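Long-range contact in tyrosine-protein kinase receptor torso (Bombyx mori, PDB 5AOQ), which binds the neurohormone PTTH through its extracellular part, activates MAPK signalling as a probable receptor tyrosine kinase, and takes part in initiating metamorphosis: residues Y16-V30 with I86-L100. Sequence-based numbering, arbitrary orientation.
Sequences YPPAPGLLKYLEQDV and ILMEHDNFDPIPFTL
Tyr16 lays its ring obliquely along the backbone from Met88 to His90, and CE1 of Tyr16 lies 3.6 Å from CB of His90, the two side chains crossing at about a right angle. This opens the packing of an N-terminal loop and two short helices on strands 83-88 and 98-101 and the loop joining them, in the first, very unusual FN3 domain of the receptor's extracellular region. The backbone of Tyr16 is tied not to 86-100 but to strand 118-124, through Gln119 and Trp121; its OH is hydrogen-bonded to OE1 of Glu117. No hydrogen bond joins 16-30 to 86-100, so the 814 Å² buried between them reflects mainly apolar packing.

Met88, bent at chi2 (-65°), passes SD alongside Pro17 O (3.5 Å) and Pro18 CA and brings CE to 3.7 Å from CG of Leu23. Ala19, at the N-cap of helix 20-23, accepts from the backbone N of both Leu22 and Leu23 with its O. Leu22 then sends CD1 across to CB of Asn92 (3.5 Å), while its CB meets CD1 of Ile96. Leu23 meets Ile86 tip to tip, CD2 of Leu23 3.5 Å from CD1 of Ile86, crosses Ile96 at roughly a right angle, and also touches Trp134 of strand 134-140.

Leu26 and Phe98 slide past each other in opposite directions, CD2 of Leu26 3.7 Å from CD1 of Phe98. Asp29 inclines its carboxylate 25° to the Phe98 ring, with CB of Asp29 3.4 Å from CZ of Phe98. Replacing Phe98 by an alanine would probably leave Leu26 and Asp29 without their shared partner and open a gap between them and strand 98-101. Last, Val30 CA sits 3.9 Å from CD1 of Leu100.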
loop_
_atom_site.group_PDB
_atom_site.type_symbol
_atom_site.label_atom_id
_atom_site.label_comp_id
_atom_site.label_asym_id
_atom_site.label_seq_id
_atom_site.Cartn_x
_atom_site.Cartn_y
_atom_site.Cartn_z
ATOM N N TYR A 16 26.013 -1.195 -22.122
ATOM C CA TYR A 16 26.005 -0.757 -20.728
ATOM C C TYR A 16 26.348 -1.910 -19.786
ATOM O O TYR A 16 25.465 -2.659 -19.371
ATOM C CB TYR A 16 24.638 -0.165 -20.379
ATOM C CG TYR A 16 24.139 0.815 -21.416
ATOM C CD1 TYR A 16 24.588 2.127 -21.433
ATOM C CD2 TYR A 16 23.233 0.421 -22.393
ATOM C CE1 TYR A 16 24.139 3.024 -22.387
ATOM C CE2 TYR A 16 22.780 1.309 -23.347
ATOM C CZ TYR A 16 23.236 2.608 -23.342
ATOM O OH TYR A 16 22.787 3.496 -24.292
ATOM N N PRO A 17 27.641 -2.061 -19.449
ATOM C CA PRO A 17 28.061 -3.177 -18.594
ATOM C C PRO A 17 27.528 -3.075 -17.165
ATOM O O PRO A 17 27.206 -1.974 -16.721
ATOM C CB PRO A 17 29.593 -3.074 -18.600
ATOM C CG PRO A 17 29.933 -2.198 -19.755
ATOM C CD PRO A 17 28.789 -1.256 -19.899
ATOM N N PRO A 18 27.431 -4.212 -16.453
ATOM C CA PRO A 18 26.947 -4.220 -15.068
ATOM C C PRO A 18 27.797 -3.368 -14.131
ATOM O O PRO A 18 29.007 -3.263 -14.323
ATOM C CB PRO A 18 27.030 -5.698 -14.674
ATOM C CG PRO A 18 26.994 -6.440 -15.949
ATOM C CD PRO A 18 27.701 -5.576 -16.940
ATOM N N ALA A 19 27.156 -2.774 -13.129
ATOM C CA ALA A 19 27.838 -1.942 -12.146
ATOM C C ALA A 19 27.753 -2.603 -10.771
ATOM O O ALA A 19 26.718 -2.521 -10.111
ATOM C CB ALA A 19 27.229 -0.552 -12.111
ATOM N N PRO A 20 28.840 -3.265 -10.333
ATOM C CA PRO A 20 28.814 -3.964 -9.043
ATOM C C PRO A 20 28.637 -3.017 -7.864
ATOM O O PRO A 20 28.022 -3.391 -6.863
ATOM C CB PRO A 20 30.186 -4.650 -8.984
ATOM C CG PRO A 20 30.670 -4.687 -10.392
ATOM C CD PRO A 20 30.122 -3.461 -11.033
ATOM N N GLY A 21 29.158 -1.802 -7.994
ATOM C CA GLY A 21 29.075 -0.816 -6.932
ATOM C C GLY A 21 27.641 -0.452 -6.602
ATOM O O GLY A 21 27.351 0.032 -5.505
ATOM N N LEU A 22 26.748 -0.687 -7.558
ATOM C CA LEU A 22 25.326 -0.420 -7.385
ATOM C C LEU A 22 24.549 -1.727 -7.250
ATOM O O LEU A 22 23.669 -1.850 -6.400
ATOM C CB LEU A 22 24.799 0.392 -8.563
ATOM C CG LEU A 22 25.500 1.731 -8.786
ATOM C CD1 LEU A 22 25.092 2.309 -10.121
ATOM C CD2 LEU A 22 25.186 2.706 -7.670
ATOM N N LEU A 23 24.879 -2.696 -8.100
ATOM C CA LEU A 23 24.287 -4.030 -8.026
ATOM C C LEU A 23 24.492 -4.652 -6.649
ATOM O O LEU A 23 23.725 -5.519 -6.228
ATOM C CB LEU A 23 24.886 -4.941 -9.097
ATOM C CG LEU A 23 24.444 -4.684 -10.536
ATOM C CD1 LEU A 23 25.320 -5.459 -11.501
ATOM C CD2 LEU A 23 22.986 -5.075 -10.716
ATOM N N LYS A 24 25.539 -4.207 -5.963
ATOM C CA LYS A 24 25.820 -4.619 -4.590
ATOM C C LYS A 24 24.604 -4.510 -3.667
ATOM O O LYS A 24 24.515 -5.223 -2.667
ATOM C CB LYS A 24 26.976 -3.774 -4.040
ATOM C CG LYS A 24 26.876 -3.394 -2.570
ATOM C CD LYS A 24 28.085 -2.578 -2.147
ATOM C CE LYS A 24 27.943 -2.054 -0.730
ATOM N NZ LYS A 24 29.096 -1.190 -0.350
ATOM N N TYR A 25 23.670 -3.627 -4.007
ATOM C CA TYR A 25 22.545 -3.324 -3.124
ATOM C C TYR A 25 21.302 -4.177 -3.393
ATOM O O TYR A 25 20.306 -4.060 -2.682
ATOM C CB TYR A 25 22.190 -1.840 -3.236
ATOM C CG TYR A 25 23.300 -0.940 -2.750
ATOM C CD1 TYR A 25 23.537 -0.776 -1.392
ATOM C CD2 TYR A 25 24.119 -0.266 -3.644
ATOM C CE1 TYR A 25 24.552 0.037 -0.938
ATOM C CE2 TYR A 25 25.139 0.552 -3.198
ATOM C CZ TYR A 25 25.351 0.701 -1.845
ATOM O OH TYR A 25 26.364 1.513 -1.394
ATOM N N LEU A 26 21.362 -5.030 -4.411
ATOM C CA LEU A 26 20.259 -5.941 -4.708
ATOM C C LEU A 26 20.372 -7.234 -3.900
ATOM O O LEU A 26 19.505 -8.112 -3.980
ATOM C CB LEU A 26 20.220 -6.259 -6.203
ATOM C CG LEU A 26 20.177 -5.050 -7.140
ATOM C CD1 LEU A 26 20.083 -5.504 -8.590
ATOM C CD2 LEU A 26 19.021 -4.120 -6.790
ATOM N N GLU A 27 21.437 -7.342 -3.112
ATOM C CA GLU A 27 21.713 -8.561 -2.361
ATOM C C GLU A 27 20.606 -8.865 -1.359
ATOM O O GLU A 27 20.268 -10.028 -1.148
ATOM C CB GLU A 27 23.060 -8.452 -1.641
ATOM C CG GLU A 27 24.255 -8.416 -2.583
ATOM C CD GLU A 27 25.580 -8.314 -1.849
ATOM O OE1 GLU A 27 25.582 -8.417 -0.604
ATOM O OE2 GLU A 27 26.620 -8.137 -2.521
ATOM N N GLN A 28 20.037 -7.829 -0.751
ATOM C CA GLN A 28 18.929 -8.019 0.178
ATOM C C GLN A 28 17.757 -8.669 -0.550
ATOM O O GLN A 28 17.216 -9.677 -0.101
ATOM C CB GLN A 28 18.490 -6.689 0.798
ATOM C CG GLN A 28 17.326 -6.820 1.779
ATOM C CD GLN A 28 16.830 -5.482 2.293
ATOM O OE1 GLN A 28 17.557 -4.489 2.282
ATOM N NE2 GLN A 28 15.584 -5.450 2.751
ATOM N N ASP A 29 17.381 -8.084 -1.682
ATOM C CA ASP A 29 16.288 -8.599 -2.498
ATOM C C ASP A 29 16.534 -10.053 -2.891
ATOM O O ASP A 29 15.696 -10.929 -2.645
ATOM C CB ASP A 29 16.116 -7.742 -3.754
ATOM C CG ASP A 29 15.767 -6.300 -3.434
ATOM O OD1 ASP A 29 14.866 -6.070 -2.601
ATOM O OD2 ASP A 29 16.397 -5.394 -4.019
ATOM N N VAL A 30 17.694 -10.303 -3.492
ATOM C CA VAL A 30 18.036 -11.642 -3.963
ATOM C C VAL A 30 18.078 -12.636 -2.805
ATOM O O VAL A 30 17.634 -13.774 -2.941
ATOM C CB VAL A 30 19.394 -11.657 -4.701
ATOM C CG1 VAL A 30 19.791 -13.084 -5.087
ATOM C CG2 VAL A 30 19.336 -10.775 -5.937
ATOM N N ILE A 86 18.805 -7.986 -14.909
ATOM C CA ILE A 86 18.921 -6.561 -14.610
ATOM C C ILE A 86 18.938 -5.704 -15.873
ATOM O O ILE A 86 19.342 -6.165 -16.944
ATOM C CB ILE A 86 20.198 -6.263 -13.798
ATOM C CG1 ILE A 86 21.436 -6.706 -14.584
ATOM C CG2 ILE A 86 20.137 -6.959 -12.444
ATOM C CD1 ILE A 86 22.748 -6.294 -13.961
ATOM N N LEU A 87 18.504 -4.453 -15.725
ATOM C CA LEU A 87 18.560 -3.457 -16.793
ATOM C C LEU A 87 19.665 -2.445 -16.514
ATOM O O LEU A 87 19.709 -1.851 -15.435
ATOM C CB LEU A 87 17.218 -2.730 -16.937
ATOM C CG LEU A 87 16.012 -3.545 -17.409
ATOM C CD1 LEU A 87 14.771 -2.667 -17.439
ATOM C CD2 LEU A 87 16.264 -4.162 -18.777
ATOM N N MET A 88 20.547 -2.250 -17.491
ATOM C CA MET A 88 21.726 -1.408 -17.308
ATOM C C MET A 88 21.719 -0.154 -18.169
ATOM O O MET A 88 21.486 -0.211 -19.376
ATOM C CB MET A 88 22.990 -2.213 -17.600
ATOM C CG MET A 88 23.519 -2.945 -16.388
ATOM S SD MET A 88 24.055 -1.789 -15.114
ATOM C CE MET A 88 23.748 -2.754 -13.642
ATOM N N GLU A 89 22.002 0.970 -17.514
ATOM C CA GLU A 89 22.041 2.287 -18.138
ATOM C C GLU A 89 23.479 2.819 -18.122
ATOM O O GLU A 89 24.357 2.216 -17.506
ATOM C CB GLU A 89 21.071 3.224 -17.398
ATOM C CG GLU A 89 21.360 4.718 -17.492
ATOM C CD GLU A 89 20.356 5.555 -16.729
ATOM O OE1 GLU A 89 19.498 4.975 -16.031
ATOM O OE2 GLU A 89 20.423 6.799 -16.830
ATOM N N HIS A 90 23.724 3.932 -18.811
ATOM C CA HIS A 90 25.034 4.579 -18.804
ATOM C C HIS A 90 25.304 5.351 -17.514
ATOM O O HIS A 90 26.323 5.139 -16.855
ATOM C CB HIS A 90 25.162 5.531 -19.993
ATOM C CG HIS A 90 26.375 6.408 -19.935
ATOM N ND1 HIS A 90 26.380 7.632 -19.301
ATOM C CD2 HIS A 90 27.624 6.236 -20.430
ATOM C CE1 HIS A 90 27.579 8.176 -19.409
ATOM N NE2 HIS A 90 28.353 7.350 -20.090
ATOM N N ASP A 91 24.389 6.251 -17.167
ATOM C CA ASP A 91 24.560 7.130 -16.013
ATOM C C ASP A 91 24.739 6.332 -14.726
ATOM O O ASP A 91 25.693 6.556 -13.981
ATOM C CB ASP A 91 23.363 8.073 -15.879
ATOM C CG ASP A 91 23.158 8.936 -17.111
ATOM O OD1 ASP A 91 24.162 9.402 -17.689
ATOM O OD2 ASP A 91 21.989 9.146 -17.503
ATOM N N ASN A 92 23.814 5.411 -14.469
ATOM C CA ASN A 92 23.884 4.547 -13.293
ATOM C C ASN A 92 23.961 5.332 -11.989
ATOM O O ASN A 92 25.002 5.354 -11.332
ATOM C CB ASN A 92 25.090 3.611 -13.390
ATOM C CG ASN A 92 24.976 2.625 -14.531
ATOM O OD1 ASN A 92 23.898 2.097 -14.805
ATOM N ND2 ASN A 92 26.095 2.362 -15.198
ATOM N N PHE A 93 22.859 5.981 -11.629
ATOM C CA PHE A 93 22.774 6.730 -10.382
ATOM C C PHE A 93 21.669 6.151 -9.515
ATOM O O PHE A 93 21.868 5.854 -8.338
ATOM C CB PHE A 93 22.500 8.210 -10.661
ATOM C CG PHE A 93 23.578 8.887 -11.461
ATOM C CD1 PHE A 93 24.912 8.572 -11.266
ATOM C CD2 PHE A 93 23.254 9.846 -12.408
ATOM C CE1 PHE A 93 25.902 9.196 -12.000
ATOM C CE2 PHE A 93 24.240 10.473 -13.145
ATOM C CZ PHE A 93 25.565 10.147 -12.941
ATOM N N ASP A 94 20.500 5.985 -10.124
ATOM C CA ASP A 94 19.342 5.417 -9.450
ATOM C C ASP A 94 19.507 3.918 -9.214
ATOM O O ASP A 94 20.349 3.281 -9.846
ATOM C CB ASP A 94 18.082 5.681 -10.274
ATOM C CG ASP A 94 17.825 7.160 -10.485
ATOM O OD1 ASP A 94 18.323 7.974 -9.678
ATOM O OD2 ASP A 94 17.126 7.509 -11.460
ATOM N N PRO A 95 18.709 3.355 -8.291
ATOM C CA PRO A 95 18.709 1.904 -8.077
ATOM C C PRO A 95 18.403 1.144 -9.364
ATOM O O PRO A 95 17.619 1.604 -10.193
ATOM C CB PRO A 95 17.609 1.696 -7.025
ATOM C CG PRO A 95 16.851 2.987 -6.971
ATOM C CD PRO A 95 17.830 4.043 -7.333
ATOM N N ILE A 96 19.025 -0.018 -9.514
ATOM C CA ILE A 96 18.964 -0.786 -10.753
ATOM C C ILE A 96 17.688 -1.623 -10.874
ATOM O O ILE A 96 17.382 -2.414 -9.981
ATOM C CB ILE A 96 20.175 -1.725 -10.866
ATOM C CG1 ILE A 96 21.475 -0.947 -10.653
ATOM C CG2 ILE A 96 20.199 -2.404 -12.231
ATOM C CD1 ILE A 96 22.657 -1.826 -10.401
ATOM N N PRO A 97 16.933 -1.448 -11.974
ATOM C CA PRO A 97 15.785 -2.334 -12.201
ATOM C C PRO A 97 16.227 -3.784 -12.356
ATOM O O PRO A 97 17.232 -4.043 -13.016
ATOM C CB PRO A 97 15.176 -1.804 -13.505
ATOM C CG PRO A 97 15.654 -0.401 -13.613
ATOM C CD PRO A 97 17.016 -0.389 -12.995
ATOM N N PHE A 98 15.486 -4.712 -11.762
ATOM C CA PHE A 98 15.835 -6.124 -11.837
ATOM C C PHE A 98 14.622 -7.028 -11.675
ATOM O O PHE A 98 13.557 -6.584 -11.245
ATOM C CB PHE A 98 16.867 -6.466 -10.762
ATOM C CG PHE A 98 16.276 -6.605 -9.388
ATOM C CD1 PHE A 98 16.077 -5.490 -8.592
ATOM C CD2 PHE A 98 15.912 -7.848 -8.895
ATOM C CE1 PHE A 98 15.530 -5.611 -7.329
ATOM C CE2 PHE A 98 15.363 -7.975 -7.634
ATOM C CZ PHE A 98 15.172 -6.854 -6.850
ATOM N N THR A 99 14.793 -8.300 -12.027
ATOM C CA THR A 99 13.760 -9.304 -11.787
ATOM C C THR A 99 14.371 -10.694 -11.638
ATOM O O THR A 99 15.388 -11.014 -12.260
ATOM C CB THR A 99 12.710 -9.331 -12.916
ATOM O OG1 THR A 99 11.668 -10.254 -12.576
ATOM C CG2 THR A 99 13.336 -9.741 -14.242
ATOM N N LEU A 100 13.740 -11.505 -10.794
ATOM C CA LEU A 100 14.193 -12.861 -10.508
ATOM C C LEU A 100 13.226 -13.911 -11.037
ATOM O O LEU A 100 12.134 -14.084 -10.497
ATOM C CB LEU A 100 14.378 -13.043 -9.004
ATOM C CG LEU A 100 15.662 -12.451 -8.433
ATOM C CD1 LEU A 100 15.554 -12.354 -6.936
ATOM C CD2 LEU A 100 16.852 -13.313 -8.816
#